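Local coordinates for uncharacterized protein Atu1735 (Agrobacterium tumefaciens, PDB 2PPX) that is of unknown function but, as an XRE-family-like helix-turn-helix protein, probably binds DNA as a transcriptional regulator, at residues L60-E64 with Q65-E69. Numbering follows the deposited sequence.
With SO4 (sulfate ion), chain D; SO4 (sulfate ion), chain C; SO4 (sulfate ion), chain B.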
# COMPACT_ATOMS: atom_id res chain seq x y z
N LEU A 60 -10.68 0.24 4.98
CA LEU A 60 -11.39 -0.69 5.87
C LEU A 60 -12.59 -1.26 5.08
O LEU A 60 -12.79 -2.47 5.05
CB LEU A 60 -11.87 0.03 7.15
CG LEU A 60 -12.62 -0.80 8.22
CD1 LEU A 60 -12.50 -0.12 9.62
CD2 LEU A 60 -14.08 -0.87 7.86
N ARG A 61 -13.37 -0.38 4.46
CA ARG A 61 -14.55 -0.80 3.71
C ARG A 61 -14.14 -1.70 2.53
O ARG A 61 -14.80 -2.72 2.29
CB ARG A 61 -15.38 0.41 3.24
CG ARG A 61 -16.17 1.03 4.41
CD ARG A 61 -16.69 2.42 4.06
NE ARG A 61 -17.54 2.90 5.14
CZ ARG A 61 -17.92 4.17 5.30
NH1 ARG A 61 -17.49 5.11 4.47
NH2 ARG A 61 -18.72 4.48 6.32
N ASP A 62 -13.05 -1.35 1.85
CA ASP A 62 -12.58 -2.22 0.76
C ASP A 62 -12.25 -3.62 1.28
O ASP A 62 -12.61 -4.61 0.64
CB ASP A 62 -11.34 -1.69 0.05
CG ASP A 62 -11.63 -0.54 -0.89
OD1 ASP A 62 -12.78 -0.38 -1.39
OD2 ASP A 62 -10.63 0.19 -1.20
N TRP A 63 -11.55 -3.70 2.40
CA TRP A 63 -11.17 -4.99 2.96
C TRP A 63 -12.43 -5.81 3.34
O TRP A 63 -12.54 -7.01 3.00
CB TRP A 63 -10.22 -4.86 4.15
CG TRP A 63 -8.89 -4.22 3.85
CD1 TRP A 63 -8.33 -3.98 2.61
CD2 TRP A 63 -7.97 -3.70 4.81
NE1 TRP A 63 -7.12 -3.35 2.77
CE2 TRP A 63 -6.86 -3.20 4.10
CE3 TRP A 63 -7.95 -3.66 6.21
CZ2 TRP A 63 -5.75 -2.61 4.73
CZ3 TRP A 63 -6.85 -3.10 6.85
CH2 TRP A 63 -5.77 -2.56 6.10
N GLU A 64 -13.39 -5.15 3.99
CA GLU A 64 -14.63 -5.81 4.45
C GLU A 64 -15.52 -6.29 3.31
O GLU A 64 -16.19 -7.33 3.42
CB GLU A 64 -15.39 -4.92 5.44
CG GLU A 64 -14.66 -4.78 6.77
CD GLU A 64 -15.57 -4.22 7.88
OE1 GLU A 64 -16.75 -3.89 7.59
OE2 GLU A 64 -15.09 -4.09 9.02
N GLN A 65 -15.49 -5.57 2.19
CA GLN A 65 -16.28 -5.92 1.03
C GLN A 65 -15.56 -6.83 0.02
O GLN A 65 -16.13 -7.18 -1.01
CB GLN A 65 -16.82 -4.65 0.33
CG GLN A 65 -17.73 -3.87 1.27
CD GLN A 65 -18.26 -2.60 0.67
OE1 GLN A 65 -17.70 -1.52 0.88
NE2 GLN A 65 -19.35 -2.71 -0.11
N GLY A 66 -14.32 -7.20 0.30
CA GLY A 66 -13.55 -8.00 -0.65
C GLY A 66 -13.11 -7.23 -1.90
O GLY A 66 -12.79 -7.85 -2.90
N ARG A 67 -13.04 -5.90 -1.83
CA ARG A 67 -12.60 -5.11 -2.98
C ARG A 67 -11.10 -5.03 -3.07
O ARG A 67 -10.54 -4.71 -4.12
CB ARG A 67 -13.21 -3.71 -2.94
CG ARG A 67 -14.71 -3.78 -3.10
CD ARG A 67 -15.17 -2.47 -3.53
NE ARG A 67 -15.84 -1.72 -2.48
CZ ARG A 67 -17.12 -1.33 -2.58
NH1 ARG A 67 -17.85 -1.62 -3.67
NH2 ARG A 67 -17.67 -0.64 -1.59
N SER A 68 -10.44 -5.31 -1.96
CA SER A 68 -8.99 -5.40 -1.93
C SER A 68 -8.67 -6.20 -0.67
O SER A 68 -9.56 -6.49 0.14
CB SER A 68 -8.32 -4.01 -1.88
OG SER A 68 -8.65 -3.43 -0.63
N GLU A 69 -7.39 -6.51 -0.45
CA GLU A 69 -6.98 -7.26 0.74
C GLU A 69 -5.82 -6.54 1.42
O GLU A 69 -4.99 -5.93 0.74
CB GLU A 69 -6.52 -8.65 0.35
CG GLU A 69 -7.68 -9.54 -0.09
CD GLU A 69 -7.26 -10.94 -0.48
OE1 GLU A 69 -6.08 -11.14 -0.87
OE2 GLU A 69 -8.13 -11.84 -0.41
S SO4 D . -5.45 -6.87 -3.81
O1 SO4 D . -6.35 -6.62 -4.95
O2 SO4 D . -4.05 -6.71 -4.21
O3 SO4 D . -5.72 -5.94 -2.72
O4 SO4 D . -5.71 -8.26 -3.44
S SO4 C . -18.45 8.56 5.22
O1 SO4 C . -19.23 7.52 5.89
O2 SO4 C . -17.72 9.35 6.22
O3 SO4 C . -17.48 7.98 4.29
O4 SO4 C . -19.34 9.41 4.44
S SO4 B . -20.82 1.41 -2.32
O1 SO4 B . -21.10 2.72 -2.91
O2 SO4 B . -20.71 0.41 -3.38
O3 SO4 B . -19.58 1.43 -1.56
O4 SO4 B . -21.89 1.06 -1.40
O HOH W 1 -8.22 -0.69 -0.72
O HOH W 2 -15.39 0.15 -0.54
O HOH W 3 -10.68 -8.40 1.96
O HOH W 4 -5.27 -2.69 0.75
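Helix 57-64 closes by turning its chain back over its own last carbonyls: R67 N donates to D62 O at 2.8 Å, G66 N reaches W63 O at 3.2 Å from above the carbonyl plane, and the chain escapes through G66, whose positive phi of 72° suits glycine. This Schellman motif brings the side chains of R67 and S68 back beside that of D62. The carboxylate of D62 meets R67 in a long salt bridge, OD1 to NE 3.5 Å, with carboxylate and guanidinium planes nearly perpendicular (84°). The arginine's bend at chi3 (-106°) sets NE alongside the acid, and one water joins OD1 to NH2. The D62 carboxylate also accepts from backbone amides of the second subunit, G58 N to OD1, its strongest partner, and T59 N to OD2, so the capped helix end serves the subunit interface. In XRE-type helix-turn-helix domains the helix after the turn is commonly the recognition helix, a role consistent with helix 57-64 following helix 46-53. Sulfates beside R61 and R67, probably from the crystallisation liquor, suggest that this surface can accept anions; R61 NH1 donates to O3 of one sulfate at 2.9 Å, with the ion in the guanidinium plane, and R67 NH2 to O3 of a second. S68 OG lies 3.3 Å from D62 CB and, at the edge of the W63 indole, 3.3 Å from CD1, and shares a water with D62 OD2. Another water, in the indole plane, accepts from W63 NE1 at 2.8 Å and donates to E69 O, while E64 OE2 forms a salt bridge with R39 NE.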